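A-type flavoprotein (Giardia intestinalis, PDB 2Q9U) scavenges O2 as a flavodiiron protein, pairing a diiron site in a beta-lactamase-like domain with FMN in a flavodoxin-like domain. Local coordinates at the interface of chains A and B. Sequence-based numbering; all coordinates share one arbitrary frame. Chains: chain A/B, A-type flavoprotein.

Contact 1: the interface of chains A and B. Residues chain A 282, 287-289; chain B 25, 179-181.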
loop_
_atom_site.group_PDB
_atom_site.type_symbol
_atom_site.label_atom_id
_atom_site.label_comp_id
_atom_site.label_asym_id
_atom_site.label_seq_id
_atom_site.Cartn_x
_atom_site.Cartn_y
_atom_site.Cartn_z
ATOM N N ARG A 282 -26.060 1.650 17.805
ATOM C CA ARG A 282 -26.598 0.408 17.289
ATOM C C ARG A 282 -27.857 0.022 18.077
ATOM O O ARG A 282 -28.816 -0.521 17.516
ATOM C CB ARG A 282 -25.561 -0.721 17.371
ATOM C CG ARG A 282 -25.964 -1.948 16.536
ATOM C CD ARG A 282 -25.189 -3.216 16.869
ATOM N NE ARG A 282 -25.674 -4.334 16.038
ATOM C CZ ARG A 282 -26.746 -5.074 16.293
ATOM N NH1 ARG A 282 -27.472 -4.853 17.392
ATOM N NH2 ARG A 282 -27.086 -6.063 15.454
ATOM N N GLU A 287 -27.963 1.020 11.639
ATOM C CA GLU A 287 -26.682 0.476 11.182
ATOM C C GLU A 287 -25.565 1.408 11.680
ATOM O O GLU A 287 -25.755 2.637 11.780
ATOM C CB GLU A 287 -26.606 0.409 9.648
ATOM C CG GLU A 287 -25.296 -0.289 9.223
ATOM C CD GLU A 287 -25.100 -0.435 7.743
ATOM O OE1 GLU A 287 -25.778 0.277 6.970
ATOM O OE2 GLU A 287 -24.235 -1.262 7.371
ATOM N N THR A 288 -24.409 0.823 12.015
ATOM C CA THR A 288 -23.255 1.596 12.470
ATOM C C THR A 288 -22.022 1.127 11.690
ATOM O O THR A 288 -21.807 -0.061 11.536
ATOM C CB THR A 288 -22.981 1.410 13.983
ATOM O OG1 THR A 288 -22.684 0.032 14.255
ATOM C CG2 THR A 288 -24.187 1.856 14.822
ATOM N N VAL A 289 -21.250 2.084 11.189
ATOM C CA VAL A 289 -20.022 1.829 10.440
ATOM C C VAL A 289 -18.916 2.631 11.139
ATOM O O VAL A 289 -19.089 3.805 11.444
ATOM C CB VAL A 289 -20.194 2.266 8.932
ATOM C CG1 VAL A 289 -18.859 2.192 8.153
ATOM C CG2 VAL A 289 -21.260 1.416 8.237
ATOM N N TRP B 25 -13.106 -4.080 12.722
ATOM C CA TRP B 25 -13.325 -3.083 11.667
ATOM C C TRP B 25 -12.060 -2.788 10.877
ATOM O O TRP B 25 -12.142 -2.454 9.707
ATOM C CB TRP B 25 -13.819 -1.772 12.277
ATOM C CG TRP B 25 -15.196 -1.858 12.887
ATOM C CD1 TRP B 25 -15.503 -2.006 14.209
ATOM C CD2 TRP B 25 -16.433 -1.833 12.184
ATOM N NE1 TRP B 25 -16.861 -2.052 14.376
ATOM C CE2 TRP B 25 -17.458 -1.943 13.142
ATOM C CE3 TRP B 25 -16.776 -1.714 10.821
ATOM C CZ2 TRP B 25 -18.808 -1.937 12.792
ATOM C CZ3 TRP B 25 -18.119 -1.705 10.473
ATOM C CH2 TRP B 25 -19.123 -1.804 11.454
ATOM N N THR B 179 -19.452 -5.827 10.016
ATOM C CA THR B 179 -20.718 -5.101 9.927
ATOM C C THR B 179 -21.398 -5.091 11.279
ATOM O O THR B 179 -21.099 -5.942 12.124
ATOM C CB THR B 179 -21.660 -5.717 8.816
ATOM O OG1 THR B 179 -22.947 -5.100 8.881
ATOM C CG2 THR B 179 -21.817 -7.228 8.970
ATOM N N SER B 180 -22.329 -4.159 11.480
ATOM C CA SER B 180 -23.154 -4.177 12.691
ATOM C C SER B 180 -24.341 -5.120 12.556
ATOM O O SER B 180 -25.003 -5.436 13.560
ATOM C CB SER B 180 -23.653 -2.783 13.047
ATOM O OG SER B 180 -24.484 -2.286 12.020
ATOM N N ARG B 181 -24.580 -5.624 11.346
ATOM C CA ARG B 181 -25.692 -6.581 11.134
ATOM C C ARG B 181 -25.228 -7.973 11.537
ATOM O O ARG B 181 -24.069 -8.322 11.309
ATOM C CB ARG B 181 -26.104 -6.626 9.659
ATOM C CG ARG B 181 -27.059 -5.515 9.206
ATOM C CD ARG B 181 -26.438 -4.109 9.089
ATOM N NE ARG B 181 -27.415 -3.201 8.466
ATOM C CZ ARG B 181 -27.514 -2.976 7.154
ATOM N NH1 ARG B 181 -26.685 -3.563 6.294
ATOM N NH2 ARG B 181 -28.465 -2.164 6.694
HETATM O O HOH W 1 -22.263 -2.064 9.333
HETATM O O HOH W 2 -23.748 -4.367 6.483
#

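Contact 2: the interface of chains A and B. Residues chain A 5-7; chain B 386-387, 390.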
loop_
_atom_site.group_PDB
_atom_site.type_symbol
_atom_site.label_atom_id
_atom_site.label_comp_id
_atom_site.label_asym_id
_atom_site.label_seq_id
_atom_site.Cartn_x
_atom_site.Cartn_y
_atom_site.Cartn_z
ATOM N N PRO A 5 -6.670 -8.479 -39.365
ATOM C CA PRO A 5 -6.757 -9.497 -38.315
ATOM C C PRO A 5 -7.821 -9.141 -37.283
ATOM O O PRO A 5 -8.016 -7.958 -36.964
ATOM C CB PRO A 5 -5.371 -9.475 -37.668
ATOM C CG PRO A 5 -4.479 -8.757 -38.639
ATOM C CD PRO A 5 -5.353 -7.817 -39.398
ATOM N N LYS A 6 -8.503 -10.162 -36.775
ATOM C CA LYS A 6 -9.598 -9.979 -35.812
ATOM C C LYS A 6 -9.141 -10.283 -34.380
ATOM O O LYS A 6 -8.848 -11.433 -34.051
ATOM C CB LYS A 6 -10.785 -10.862 -36.221
ATOM C CG LYS A 6 -11.761 -11.227 -35.108
ATOM C CD LYS A 6 -12.948 -10.337 -35.129
ATOM C CE LYS A 6 -14.117 -10.978 -34.425
ATOM N NZ LYS A 6 -15.295 -10.105 -34.592
ATOM N N TYR A 7 -9.093 -9.254 -33.539
ATOM C CA TYR A 7 -8.629 -9.417 -32.170
ATOM C C TYR A 7 -9.492 -8.666 -31.146
ATOM O O TYR A 7 -9.148 -8.602 -29.975
ATOM C CB TYR A 7 -7.125 -9.072 -32.034
ATOM C CG TYR A 7 -6.750 -7.711 -32.570
ATOM C CD1 TYR A 7 -6.941 -6.560 -31.805
ATOM C CD2 TYR A 7 -6.229 -7.573 -33.852
ATOM C CE1 TYR A 7 -6.601 -5.283 -32.307
ATOM C CE2 TYR A 7 -5.895 -6.323 -34.360
ATOM C CZ TYR A 7 -6.078 -5.187 -33.581
ATOM O OH TYR A 7 -5.762 -3.946 -34.110
ATOM N N GLU B 386 -0.324 -7.279 -34.963
ATOM C CA GLU B 386 -1.745 -7.547 -35.164
ATOM C C GLU B 386 -1.993 -9.037 -35.329
ATOM O O GLU B 386 -3.005 -9.545 -34.853
ATOM C CB GLU B 386 -2.333 -6.757 -36.342
ATOM C CG GLU B 386 -2.654 -5.287 -36.018
ATOM C CD GLU B 386 -3.618 -4.661 -37.014
ATOM O OE1 GLU B 386 -3.364 -4.772 -38.231
ATOM O OE2 GLU B 386 -4.647 -4.066 -36.597
ATOM N N GLU B 387 -1.070 -9.734 -35.992
ATOM C CA GLU B 387 -1.229 -11.170 -36.211
ATOM C C GLU B 387 -1.139 -11.968 -34.897
ATOM O O GLU B 387 -1.863 -12.950 -34.692
ATOM C CB GLU B 387 -0.216 -11.676 -37.250
ATOM C CG GLU B 387 -0.471 -11.142 -38.686
ATOM C CD GLU B 387 -0.246 -9.619 -38.854
ATOM O OE1 GLU B 387 0.611 -8.999 -38.150
ATOM O OE2 GLU B 387 -0.943 -9.036 -39.721
ATOM N N GLU B 390 -4.374 -11.470 -33.020
ATOM C CA GLU B 390 -5.354 -12.383 -33.590
ATOM C C GLU B 390 -5.140 -13.827 -33.110
ATOM O O GLU B 390 -6.107 -14.571 -32.842
ATOM C CB GLU B 390 -5.335 -12.267 -35.111
ATOM C CG GLU B 390 -6.221 -13.284 -35.818
ATOM C CD GLU B 390 -6.303 -13.020 -37.293
ATOM O OE1 GLU B 390 -5.240 -13.102 -37.954
ATOM O OE2 GLU B 390 -7.417 -12.709 -37.782
#

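Contact 1: the interface of chains A and B
A:Glu287 lays its carboxylate flat over the guanidinium of B:Arg181. The site joins the flavodoxin-like part of chain A to a loop in the beta-lactamase-like part of chain B. A:Glu287 opens strand 287-292. Its CB lies 3.9 Å from B:Arg181 NE. CG runs anti to the backbone N (chi1 -175°) and passes B:Ser180 OG at 3.5 Å. CD sits over the centre of the guanidinium, 3.5 Å above its plane, and the two planes are only 6° apart. The salt bridge is therefore face to face, not edge to edge. OE1 lies above NH2, and OE2 lies 3.5 Å from NH1. B:Arg181 bends at chi2 (72°), which turns its guanidinium across the glutamate chain at about a right angle. OE2 also takes part in a water network. Water 1 links it to A:Thr288 O, B:Thr179 OG1 and B:Ser180 N. Water 2 links it to B:Thr179 OG1 and B:Arg181 NH1.

B:Trp25 CH2 lies 3.2 Å from A:Thr288 O, and A:Val289 CA sits above the ring plane at the same end. B:Ser180 is held from two directions. Its OG accepts a nearly straight bond from A:Thr288 N at 3.1 Å. Its carbonyl O is gripped side-on by A:Arg282, at the end of helix 269-283. B:Ser180 O lies almost in the guanidinium plane of A:Arg282, taking NE at 2.8 Å and NH2 at 2.9 Å.

Contact 2: the interface of chains A and B
A:Tyr7 and A:Lys6 hydrogen-bond to glutamates of B helix 386-409. The helix begins within the flavodoxin-family region of this flavodiiron protein. The partner is the N-terminal loop of chain A. It lies against the first turns of the helix, where B:Glu386, B:Glu387 and B:Glu390 meet it.

Hydrogen bonds across the contact end on carboxylates. The phenol OH of A:Tyr7 donates to B:Glu386 OE2 at 2.7 Å. B:Glu386 OE2 accepts with its anti lone pair, away from its other oxygen. OE2 lies in the plane of the tyrosine ring, at its edge, but the carboxylate is turned 66° from that plane. The meeting is tip to tip. Another bond comes from the backbone. A:Lys6 N donates to B:Glu390 OE2 at 2.9 Å, and the bond is nearly straight, 167° at the hydrogen. The amide comes from above the carboxylate plane. B:Glu390 reaches it with CG anti to its own backbone N (chi1 174°) and its chain extended beyond CG. The lysine chain itself adds little: its CB passes B:Glu390 OE2 at 4.1 Å.

The three carboxylates could raise one another's pKa. The N-terminal end of the helix and the donors A:Tyr7 OH and A:Lys6 N would work against that.

The carbon contacts centre on the ring of A:Pro5. Its CG packs on B:Glu386 CB at 3.7 Å, the two side chains crossing at about a right angle. The same CG is near B:Glu387 OE2. The proline CB touches the carboxylate of B:Glu390, 3.7 Å from CD. The ring meets both the CB methylene and a carboxylate oxygen of B:Glu386, and carboxylate atoms of B:Glu387 and B:Glu390. A:Tyr7 CE2 lies 3.8 Å from B:Glu386 CG, which is set off the ring plane. The tyrosine CB lies beside B:Glu390 CA at 4.1 Å.

The C-alpha centres of contact 1 and contact 2 lie about 51 Å apart, and the two share no residue. In contact 1 the flavodoxin-like part is chain A's, in contact 2 chain B's. Contact 1 uses helix 269-283 and strand 287-292 of chain A with a loop of chain B. Contact 2 uses the N-terminal loop of chain A with helix 386-409 of chain B. The interface is two-fold symmetric, so each contact has a twin with the chains exchanged. The pair is thus tied at widely separated points. The deposited assembly holds four copies, and the structure alone does not show which pairing persists in solution.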